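Long-range contacts in putative endonuclease/exonuclease/phosphatase family protein (Bacteroides thetaiotaomicron, PDB 3MPR), which probably hydrolyses phosphodiester bonds as a magnesium-binding nuclease of the endonuclease/exonuclease/phosphatase family, although its natural substrate is not established: residues G99-S104 with R120-G125; N140-H145 with T176-V181; G212-F217 with P277-P282; D228-S233 with V283-V288. All coordinates share one frame; numbering follows the deposited sequence.

Contact 1 (G99-S104 with R120-G125)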
# COMPACT_ATOMS: atom_id res chain seq x y z
N GLY A 99 19.14 -20.82 -10.53
CA GLY A 99 20.25 -20.59 -11.44
C GLY A 99 20.35 -19.16 -11.93
O GLY A 99 19.61 -18.28 -11.48
N ASP A 100 21.27 -18.93 -12.85
CA ASP A 100 21.47 -17.61 -13.44
C ASP A 100 21.99 -17.83 -14.85
O ASP A 100 22.72 -18.80 -15.09
CB ASP A 100 22.52 -16.80 -12.67
CG ASP A 100 22.34 -16.89 -11.16
OD1 ASP A 100 22.80 -17.89 -10.58
OD2 ASP A 100 21.74 -15.97 -10.56
N PHE A 101 21.63 -16.95 -15.76
CA PHE A 101 22.22 -16.94 -17.09
C PHE A 101 22.42 -15.50 -17.54
O PHE A 101 21.64 -14.61 -17.18
CB PHE A 101 21.37 -17.75 -18.10
CG PHE A 101 19.92 -17.29 -18.22
CD1 PHE A 101 18.94 -17.81 -17.39
CD2 PHE A 101 19.55 -16.39 -19.21
CE1 PHE A 101 17.62 -17.40 -17.52
CE2 PHE A 101 18.23 -15.97 -19.34
CZ PHE A 101 17.26 -16.48 -18.49
N TRP A 102 23.48 -15.25 -18.32
CA TRP A 102 23.73 -13.92 -18.85
C TRP A 102 22.93 -13.70 -20.13
O TRP A 102 22.66 -14.65 -20.86
CB TRP A 102 25.23 -13.68 -19.07
CG TRP A 102 25.92 -13.38 -17.77
CD1 TRP A 102 26.23 -12.15 -17.28
CD2 TRP A 102 26.30 -14.32 -16.77
NE1 TRP A 102 26.80 -12.27 -16.04
CE2 TRP A 102 26.86 -13.59 -15.70
CE3 TRP A 102 26.25 -15.72 -16.67
CZ2 TRP A 102 27.36 -14.21 -14.55
CZ3 TRP A 102 26.74 -16.33 -15.53
CH2 TRP A 102 27.29 -15.58 -14.49
N LEU A 103 22.52 -12.47 -20.37
CA LEU A 103 21.71 -12.15 -21.54
C LEU A 103 22.67 -11.89 -22.70
O LEU A 103 23.00 -10.75 -23.01
CB LEU A 103 20.82 -10.94 -21.25
CG LEU A 103 19.93 -11.14 -20.02
CD1 LEU A 103 19.12 -9.88 -19.70
CD2 LEU A 103 19.00 -12.35 -20.22
N SER A 104 23.12 -12.98 -23.32
CA SER A 104 24.10 -12.90 -24.39
C SER A 104 24.08 -14.15 -25.25
O SER A 104 23.30 -15.08 -25.00
CB SER A 104 25.50 -12.71 -23.81
OG SER A 104 25.98 -13.90 -23.21
N ARG A 120 24.73 -8.40 -18.43
CA ARG A 120 23.41 -8.32 -17.81
C ARG A 120 23.01 -9.73 -17.45
O ARG A 120 23.19 -10.66 -18.24
CB ARG A 120 22.40 -7.71 -18.79
CG ARG A 120 22.81 -6.34 -19.32
CD ARG A 120 22.71 -5.27 -18.25
NE ARG A 120 23.05 -3.95 -18.77
CZ ARG A 120 22.77 -2.80 -18.17
NH1 ARG A 120 22.13 -2.80 -17.00
NH2 ARG A 120 23.12 -1.64 -18.73
N ILE A 121 22.47 -9.91 -16.26
CA ILE A 121 22.21 -11.24 -15.75
C ILE A 121 20.72 -11.43 -15.45
O ILE A 121 20.04 -10.50 -15.02
CB ILE A 121 23.08 -11.54 -14.49
CG1 ILE A 121 23.15 -13.04 -14.20
CG2 ILE A 121 22.56 -10.76 -13.27
CD1 ILE A 121 24.05 -13.40 -13.02
N CYS A 122 20.23 -12.63 -15.74
CA CYS A 122 18.89 -13.04 -15.33
C CYS A 122 19.06 -14.15 -14.31
O CYS A 122 19.74 -15.15 -14.58
CB CYS A 122 18.09 -13.53 -16.54
SG CYS A 122 16.47 -14.18 -16.10
N SER A 123 18.48 -13.96 -13.13
CA SER A 123 18.50 -14.98 -12.09
C SER A 123 17.10 -15.56 -11.95
O SER A 123 16.10 -14.87 -12.15
CB SER A 123 18.96 -14.40 -10.75
OG SER A 123 20.26 -13.86 -10.85
N TRP A 124 17.02 -16.83 -11.59
CA TRP A 124 15.73 -17.49 -11.55
C TRP A 124 15.70 -18.53 -10.46
O TRP A 124 16.75 -18.99 -9.97
CB TRP A 124 15.41 -18.12 -12.91
CG TRP A 124 16.44 -19.17 -13.30
CD1 TRP A 124 17.61 -18.98 -13.98
CD2 TRP A 124 16.39 -20.56 -12.98
NE1 TRP A 124 18.28 -20.17 -14.12
CE2 TRP A 124 17.55 -21.16 -13.52
CE3 TRP A 124 15.46 -21.37 -12.31
CZ2 TRP A 124 17.81 -22.53 -13.39
CZ3 TRP A 124 15.71 -22.72 -12.18
CH2 TRP A 124 16.89 -23.29 -12.72
N GLY A 125 14.50 -18.89 -10.06
CA GLY A 125 14.30 -20.00 -9.15
C GLY A 125 13.06 -20.76 -9.58
O GLY A 125 12.08 -20.16 -10.03
O HOH W 1 20.46 -20.78 -15.94
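An antiparallel strand pair on the margin of a mixed sheet joins Gly99-Trp102 to Ile121-Trp124, and each strand sends one tryptophan against a residue of its partner, Trp124 over Gly99 and Trp102 against Ile121. Gly99 and Trp124 exchange two backbone hydrogen bonds, as do Phe101 and Cys122; a fifth, from Leu103 N to Arg120 O (2.9 Å), carries the pairing just past the strand. The indole of Trp124 leans across to its partner: with CG between the backbone N and the carbonyl carbon (chi1 61°), its ring lies flat over Gly99, whose N sits 3.4 Å above the ring plane, close to its centre. The NE1 edge gives its hydrogen to a water 2.9 Å away, which in turn makes a weak bond to Asp100 O. An alanine in place of Trp124 would probably open a gap over Gly99 and leave that water without its indole donor.

On the same face, Cys122 CB lies over the ring of Phe101, 3.9 Å from its centroid, while SG approaches obliquely and comes within 3.4 Å of CZ. Helix 148-164 covers Phe101 here.

The other face is partly polar. Ser123 OG donates to Asp100 OD2 at 2.6 Å, meeting the lone pair anti to the other carboxylate oxygen, and Val72 N is a second donor to OD2. Next to it, Ile121 CD1 rests over the six-membered ring of Trp102, 3.7 Å from CZ2, while NE1 of this indole bonds to Arg74 O. Cross-strand pairing with a helix over one face fits the layered alpha/beta sandwich of the DNase I-like fold.

Contact 2 (N140-H145 with T176-V181)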
# COMPACT_ATOMS: atom_id res chain seq x y z
N ASN A 140 14.07 -12.97 -12.99
CA ASN A 140 14.28 -11.56 -12.69
C ASN A 140 15.51 -11.06 -13.43
O ASN A 140 16.52 -11.75 -13.49
CB ASN A 140 14.43 -11.39 -11.18
CG ASN A 140 14.67 -9.96 -10.77
OD1 ASN A 140 13.98 -9.05 -11.21
ND2 ASN A 140 15.67 -9.76 -9.90
N LEU A 141 15.43 -9.86 -14.01
CA LEU A 141 16.55 -9.36 -14.81
C LEU A 141 16.60 -7.84 -14.83
O LEU A 141 15.72 -7.16 -14.32
CB LEU A 141 16.48 -9.90 -16.26
CG LEU A 141 15.23 -9.60 -17.11
CD1 LEU A 141 15.20 -8.15 -17.60
CD2 LEU A 141 15.17 -10.53 -18.30
N HIS A 142 17.66 -7.32 -15.44
CA HIS A 142 17.85 -5.90 -15.64
C HIS A 142 18.49 -5.75 -17.01
O HIS A 142 19.63 -6.17 -17.21
CB HIS A 142 18.77 -5.33 -14.55
CG HIS A 142 18.93 -3.84 -14.62
ND1 HIS A 142 19.57 -3.11 -13.64
CD2 HIS A 142 18.51 -2.94 -15.54
CE1 HIS A 142 19.55 -1.83 -13.96
NE2 HIS A 142 18.92 -1.70 -15.11
N MSE A 143 17.74 -5.19 -17.95
CA MSE A 143 18.14 -5.09 -19.36
C MSE A 143 19.22 -4.02 -19.59
O MSE A 143 19.42 -3.13 -18.77
CB MSE A 143 16.92 -4.74 -20.20
CG MSE A 143 15.84 -5.80 -20.26
SE MSE A 143 16.47 -7.29 -21.37
CE MSE A 143 14.78 -7.79 -22.18
N ASP A 144 19.90 -4.10 -20.74
CA ASP A 144 20.92 -3.11 -21.07
C ASP A 144 20.25 -1.84 -21.59
O ASP A 144 19.22 -1.91 -22.25
CB ASP A 144 21.89 -3.66 -22.11
CG ASP A 144 23.12 -2.78 -22.28
OD1 ASP A 144 23.24 -2.09 -23.31
OD2 ASP A 144 23.95 -2.77 -21.36
N HIS A 145 20.82 -0.68 -21.30
CA HIS A 145 20.18 0.58 -21.69
C HIS A 145 20.55 1.03 -23.10
O HIS A 145 19.81 1.80 -23.71
CB HIS A 145 20.50 1.69 -20.68
CG HIS A 145 21.97 1.94 -20.50
ND1 HIS A 145 22.84 0.96 -20.09
CD2 HIS A 145 22.71 3.05 -20.69
CE1 HIS A 145 24.06 1.46 -20.02
NE2 HIS A 145 24.01 2.73 -20.38
N THR A 176 10.03 -10.69 -13.62
CA THR A 176 10.11 -9.30 -13.14
C THR A 176 11.39 -8.67 -13.65
O THR A 176 12.27 -9.36 -14.14
CB THR A 176 10.16 -9.23 -11.58
OG1 THR A 176 11.32 -9.93 -11.10
CG2 THR A 176 8.92 -9.86 -10.96
N GLY A 177 11.51 -7.35 -13.52
CA GLY A 177 12.79 -6.75 -13.86
C GLY A 177 12.70 -5.28 -14.16
O GLY A 177 11.61 -4.70 -14.21
N ASP A 178 13.87 -4.67 -14.34
CA ASP A 178 13.99 -3.33 -14.89
C ASP A 178 14.34 -3.52 -16.36
O ASP A 178 15.42 -4.00 -16.69
CB ASP A 178 15.09 -2.57 -14.16
CG ASP A 178 15.32 -1.16 -14.71
OD1 ASP A 178 14.86 -0.85 -15.82
OD2 ASP A 178 16.01 -0.36 -14.03
N PHE A 179 13.41 -3.17 -17.23
CA PHE A 179 13.57 -3.41 -18.66
C PHE A 179 14.12 -2.20 -19.41
O PHE A 179 14.30 -2.24 -20.63
CB PHE A 179 12.26 -3.93 -19.27
CG PHE A 179 11.86 -5.27 -18.72
CD1 PHE A 179 11.24 -5.37 -17.48
CD2 PHE A 179 12.14 -6.43 -19.43
CE1 PHE A 179 10.89 -6.61 -16.96
CE2 PHE A 179 11.80 -7.67 -18.92
CZ PHE A 179 11.17 -7.77 -17.69
N ASN A 180 14.41 -1.14 -18.64
CA ASN A 180 15.13 0.05 -19.11
C ASN A 180 14.38 0.93 -20.10
O ASN A 180 14.49 2.15 -20.04
CB ASN A 180 16.54 -0.30 -19.64
CG ASN A 180 17.65 0.18 -18.70
OD1 ASN A 180 18.66 -0.52 -18.48
ND2 ASN A 180 17.46 1.36 -18.12
N VAL A 181 13.59 0.33 -20.99
CA VAL A 181 12.76 1.12 -21.89
C VAL A 181 11.28 0.78 -21.71
O VAL A 181 10.94 -0.28 -21.22
CB VAL A 181 13.12 0.89 -23.36
CG1 VAL A 181 14.58 1.24 -23.62
CG2 VAL A 181 12.80 -0.56 -23.76
O HOH W 2 17.45 1.19 -15.36
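Thr176 OG1 donates to Asn140 OD1 at 2.8 Å, coming from above the amide's carbonyl plane rather than within it. Asn140 CG is anti to its backbone N (chi1 179°), which swings the amide obliquely across Thr176; Gln50 NE2 also binds OD1, and ND2 reaches Thr49 O. A leucine in place of Asn140 would probably leave the Thr176 hydroxyl and Thr49 O without these mates. Backbone bonds run in parallel register, the straightest from Met143 N to Asp178 O at 2.9 Å.

His142 and Asp178 lie side by side, ring and carboxylate stacked with planes 13° apart and Asp178 CB over the imidazole. Asp178 OD1 accepts from Asn180 N (2.9 Å) in an Asx turn, while OD2 takes Asn13 ND2 and a water. The His142 side chain lies about 4 Å from that of Glu51, a magnesium ligand in another structure of this protein; no metal is bound here. Gly177-Asn180 spell the family's GDFN signature.

On the opposite face Leu141 CD1 sits over the Phe179 ring, 3.7 Å from CE2, and Met143 CG touches CD2 at 3.8 Å. Strands 135-142 and 173-178 thus run side by side in a beta-alpha-beta unit; the connecting helix 148-164 packs on Leu141 and Met143, and strand 5-13 of the other sheet meets His142 and Thr176.

Contact 3 (G212-F217 with P277-P282); sequences GTFNNF and PSDHFP
Backbone hydrogen bonds make the framework between Thr213-Asn216 and Asp279-Phe281. Phe281 N gives to Thr213 O at 2.8 Å, and Asp279 O is gripped twice, by Asn215 N at 2.9 Å and by Asn216 N, the latter in the carbonyl plane and on a lone pair. Asn215 OD1 turns back to accept from Phe217 N at 2.7 Å, closing an Asx turn, while its ND2 makes a weak bond to Ser278 O.

The carboxylate of Asp279 faces two ways. His280 ND1 points at OD1 from 3.2 Å; the oxygen lies in the imidazole plane, yet the nitrogen stands above the carboxylate plane. OD2 shares a water with Asn216 OD1.

Rings supply the rest. The edge of Phe214 meets the face of His280 in a T-shaped pair, centroids 5.1 Å apart and planes at 64°. Asn215, with CG between the backbone N and the carbonyl carbon (chi1 63°), holds ND2 3.3 Å above the plane of the Phe281 ring, over its centre. Asp279 CB lies over the face of Phe217, 3.5 Å from CD2.

The Ser-Asp-His sequence is a family hallmark, consistent with a place at the active site. Together, a carboxylate at one ring edge and a phenyl against one face would restrict rotation of the His280 imidazole, about 5 Å from the side chain of Glu51, a magnesium ligand elsewhere.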
# COMPACT_ATOMS: atom_id res chain seq x y z
N GLY A 212 3.94 6.06 -13.33
CA GLY A 212 4.76 5.05 -13.97
C GLY A 212 5.80 4.57 -12.98
O GLY A 212 5.69 4.84 -11.78
N THR A 213 6.84 3.89 -13.46
CA THR A 213 7.70 3.18 -12.52
C THR A 213 9.05 3.84 -12.22
O THR A 213 9.64 3.56 -11.18
CB THR A 213 7.90 1.71 -12.92
OG1 THR A 213 8.66 1.65 -14.14
CG2 THR A 213 6.54 1.05 -13.12
N PHE A 214 9.54 4.69 -13.11
CA PHE A 214 10.78 5.43 -12.82
C PHE A 214 10.47 6.81 -12.23
O PHE A 214 9.59 7.51 -12.73
CB PHE A 214 11.63 5.57 -14.09
CG PHE A 214 13.00 6.19 -13.85
CD1 PHE A 214 13.89 5.62 -12.96
CD2 PHE A 214 13.39 7.33 -14.54
CE1 PHE A 214 15.15 6.18 -12.74
CE2 PHE A 214 14.64 7.89 -14.33
CZ PHE A 214 15.51 7.32 -13.43
N ASN A 215 11.19 7.21 -11.18
CA ASN A 215 11.01 8.54 -10.61
C ASN A 215 12.28 9.40 -10.55
O ASN A 215 12.19 10.61 -10.32
CB ASN A 215 10.31 8.48 -9.25
CG ASN A 215 11.12 7.75 -8.20
OD1 ASN A 215 12.26 8.11 -7.91
ND2 ASN A 215 10.53 6.71 -7.61
N ASN A 216 13.46 8.80 -10.73
CA ASN A 216 14.71 9.56 -10.72
C ASN A 216 14.95 10.29 -9.38
O ASN A 216 15.57 11.35 -9.34
CB ASN A 216 14.70 10.57 -11.87
CG ASN A 216 16.09 11.08 -12.22
OD1 ASN A 216 17.07 10.35 -12.09
ND2 ASN A 216 16.18 12.33 -12.65
N PHE A 217 14.45 9.70 -8.30
CA PHE A 217 14.53 10.28 -6.96
C PHE A 217 13.78 11.61 -6.85
O PHE A 217 13.95 12.33 -5.87
CB PHE A 217 15.97 10.45 -6.48
CG PHE A 217 16.58 9.18 -5.94
CD1 PHE A 217 15.97 8.50 -4.90
CD2 PHE A 217 17.75 8.68 -6.48
CE1 PHE A 217 16.52 7.33 -4.40
CE2 PHE A 217 18.31 7.52 -5.98
CZ PHE A 217 17.70 6.85 -4.95
N PRO A 277 12.00 6.05 -1.62
CA PRO A 277 12.85 4.99 -1.06
C PRO A 277 13.83 4.45 -2.10
O PRO A 277 14.92 4.03 -1.73
CB PRO A 277 11.84 3.92 -0.65
CG PRO A 277 10.58 4.70 -0.35
CD PRO A 277 10.56 5.80 -1.37
N SER A 278 13.46 4.46 -3.38
CA SER A 278 14.42 4.20 -4.44
C SER A 278 14.10 5.11 -5.62
O SER A 278 13.12 5.84 -5.58
CB SER A 278 14.39 2.74 -4.89
OG SER A 278 15.33 2.55 -5.93
N ASP A 279 14.92 5.08 -6.66
CA ASP A 279 14.62 5.91 -7.82
C ASP A 279 13.63 5.24 -8.79
O ASP A 279 13.29 5.80 -9.83
CB ASP A 279 15.87 6.46 -8.51
CG ASP A 279 16.69 5.39 -9.20
OD1 ASP A 279 16.53 4.20 -8.87
OD2 ASP A 279 17.50 5.76 -10.07
N HIS A 280 13.16 4.06 -8.42
CA HIS A 280 11.94 3.51 -9.03
C HIS A 280 10.87 3.36 -7.95
O HIS A 280 11.18 3.36 -6.75
CB HIS A 280 12.20 2.13 -9.64
CG HIS A 280 13.16 2.13 -10.79
ND1 HIS A 280 14.48 2.52 -10.67
CD2 HIS A 280 13.00 1.73 -12.07
CE1 HIS A 280 15.08 2.38 -11.84
NE2 HIS A 280 14.21 1.90 -12.70
N PHE A 281 9.63 3.20 -8.38
CA PHE A 281 8.58 2.73 -7.47
C PHE A 281 8.47 1.22 -7.60
O PHE A 281 8.61 0.69 -8.70
CB PHE A 281 7.24 3.35 -7.84
CG PHE A 281 7.20 4.84 -7.67
CD1 PHE A 281 7.51 5.41 -6.46
CD2 PHE A 281 6.85 5.66 -8.73
CE1 PHE A 281 7.48 6.78 -6.30
CE2 PHE A 281 6.82 7.03 -8.57
CZ PHE A 281 7.14 7.59 -7.35
N PRO A 282 8.19 0.51 -6.49
CA PRO A 282 7.92 -0.93 -6.62
C PRO A 282 6.63 -1.19 -7.38
O PRO A 282 5.67 -0.43 -7.28
CB PRO A 282 7.77 -1.39 -5.17
CG PRO A 282 7.42 -0.19 -4.40
CD PRO A 282 8.06 0.99 -5.10
O HOH W 3 18.31 8.45 -10.26

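Contact 4 (D228-S233 with V283-V288)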
# COMPACT_ATOMS: atom_id res chain seq x y z
N ASP A 228 9.56 -0.94 -15.49
CA ASP A 228 9.63 -2.09 -14.61
C ASP A 228 8.33 -2.84 -14.80
O ASP A 228 7.26 -2.25 -14.66
CB ASP A 228 9.76 -1.62 -13.16
CG ASP A 228 10.96 -0.72 -12.96
OD1 ASP A 228 10.80 0.53 -12.95
OD2 ASP A 228 12.07 -1.27 -12.85
N HIS A 229 8.41 -4.13 -15.14
CA HIS A 229 7.23 -4.90 -15.47
C HIS A 229 7.20 -6.18 -14.68
O HIS A 229 8.24 -6.68 -14.23
CB HIS A 229 7.22 -5.30 -16.95
CG HIS A 229 7.33 -4.15 -17.90
ND1 HIS A 229 6.35 -3.19 -18.05
CD2 HIS A 229 8.31 -3.81 -18.78
CE1 HIS A 229 6.72 -2.32 -18.96
NE2 HIS A 229 7.91 -2.67 -19.42
N ILE A 230 6.00 -6.73 -14.54
CA ILE A 230 5.85 -8.11 -14.11
C ILE A 230 5.04 -8.83 -15.19
O ILE A 230 3.87 -8.53 -15.39
CB ILE A 230 5.15 -8.21 -12.74
CG1 ILE A 230 6.01 -7.48 -11.69
CG2 ILE A 230 4.94 -9.67 -12.35
CD1 ILE A 230 5.46 -7.58 -10.25
N PHE A 231 5.70 -9.74 -15.91
CA PHE A 231 5.05 -10.52 -16.96
C PHE A 231 4.75 -11.89 -16.38
O PHE A 231 5.55 -12.43 -15.60
CB PHE A 231 5.99 -10.70 -18.15
CG PHE A 231 6.34 -9.41 -18.87
CD1 PHE A 231 5.40 -8.78 -19.68
CD2 PHE A 231 7.60 -8.85 -18.75
CE1 PHE A 231 5.72 -7.61 -20.36
CE2 PHE A 231 7.93 -7.69 -19.43
CZ PHE A 231 6.99 -7.07 -20.24
N VAL A 232 3.61 -12.48 -16.75
CA VAL A 232 3.25 -13.79 -16.23
C VAL A 232 2.68 -14.68 -17.31
O VAL A 232 2.14 -14.21 -18.30
CB VAL A 232 2.20 -13.69 -15.08
CG1 VAL A 232 2.75 -12.87 -13.92
CG2 VAL A 232 0.90 -13.09 -15.58
N SER A 233 2.79 -15.99 -17.12
CA SER A 233 2.13 -16.91 -18.04
C SER A 233 0.62 -16.65 -18.03
O SER A 233 0.07 -16.25 -17.01
CB SER A 233 2.43 -18.37 -17.65
OG SER A 233 3.82 -18.64 -17.63
N VAL A 283 6.62 -2.27 -8.15
CA VAL A 283 5.40 -2.73 -8.78
C VAL A 283 4.94 -3.96 -8.01
O VAL A 283 5.70 -4.91 -7.86
CB VAL A 283 5.64 -3.12 -10.25
CG1 VAL A 283 4.41 -3.81 -10.83
CG2 VAL A 283 6.04 -1.90 -11.10
N LYS A 284 3.71 -3.93 -7.50
CA LYS A 284 3.20 -5.04 -6.70
C LYS A 284 2.03 -5.68 -7.43
O LYS A 284 1.07 -5.00 -7.81
CB LYS A 284 2.77 -4.55 -5.31
CG LYS A 284 1.99 -5.58 -4.52
CD LYS A 284 1.50 -5.04 -3.19
CE LYS A 284 0.37 -5.91 -2.63
NZ LYS A 284 0.05 -5.59 -1.19
N VAL A 285 2.09 -7.00 -7.60
CA VAL A 285 1.03 -7.72 -8.32
C VAL A 285 0.52 -8.91 -7.50
O VAL A 285 1.31 -9.66 -6.92
CB VAL A 285 1.52 -8.20 -9.70
CG1 VAL A 285 0.50 -9.18 -10.34
CG2 VAL A 285 1.78 -6.99 -10.62
N GLU A 286 -0.80 -9.06 -7.43
CA GLU A 286 -1.41 -10.14 -6.69
C GLU A 286 -1.96 -11.13 -7.70
O GLU A 286 -2.71 -10.76 -8.60
CB GLU A 286 -2.51 -9.61 -5.75
CG GLU A 286 -1.92 -8.80 -4.58
CD GLU A 286 -2.85 -7.69 -4.09
OE1 GLU A 286 -3.59 -7.93 -3.12
OE2 GLU A 286 -2.83 -6.59 -4.67
N LEU A 287 -1.54 -12.38 -7.57
CA LEU A 287 -1.87 -13.41 -8.55
C LEU A 287 -2.65 -14.53 -7.90
O LEU A 287 -2.54 -14.76 -6.70
CB LEU A 287 -0.57 -14.01 -9.12
CG LEU A 287 0.37 -13.05 -9.83
CD1 LEU A 287 1.68 -13.76 -10.14
CD2 LEU A 287 -0.27 -12.50 -11.10
N VAL A 288 -3.43 -15.24 -8.71
CA VAL A 288 -4.02 -16.49 -8.26
C VAL A 288 -3.78 -17.55 -9.32
O VAL A 288 -3.86 -17.27 -10.53
CB VAL A 288 -5.54 -16.39 -8.02
CG1 VAL A 288 -6.10 -17.76 -7.62
CG2 VAL A 288 -5.84 -15.37 -6.93
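Ile230 CD1 is the main point of touch, reaching across to Val283 and Val285 at once. It meets Val285 CG2 at 3.7 Å, Val283 O at 3.6 Å and Val283 CG1 at 4.0 Å. Its chain gets there because CD1 extends anti to CA (chi2 -176°), sending the methyl into the notch between the two valines. At one end of the pair Val232 CG1 sits against the fork of Leu287, 4.0 Å from CD1 and 4.1 Å from CD2; at the other, Val283 CG2 lies 3.8 Å from Asp228 O.

The backbones stand too far apart to bond: the strand axes approach to 7.8 Å and run at 19° to one another, so the two strands belong to different sheets packed face to face. Strands 5-13 and 237-243 flank 283-289 in one sheet, with Ser11 touching Ile230 and Val238 packing on Val232 and Leu287, while Thr176 of strand 173-178 lies beside Ile230 in the other. Asp228 is steadied by Thr213 OG1, bonded to its OD1.

With no hydrogen bond between the segments, their cohesion rests on buried methyl groups, and probably on the exclusion of water, joining the two sheets of the sandwich through shape rather than through directional bonds.

From the N terminus, contact 1 closes first, folding back a loop of 15 residues at the edge of one sheet. Contact 2 follows in series and closes the helix-bearing crossover in the same sheet; the two are stitched by a probable backbone hydrogen bond, Asn140 N to Ser123 O, and by the Arg120-Asp144 salt bridge. Contacts 3 and 4 come later and cross, their segments alternating along the chain: 212-217, 228-233, 277-282, 283-288. Contact 3 binds two loops, and contact 4 the two sheets on which those loops abut, with Thr213 OG1 and Asp228 OD1 joining them. His280 packs against Asp178, linking contacts 2 and 3 near Glu51, whereas contacts 1 and 3 lie about 23 Å apart between centres.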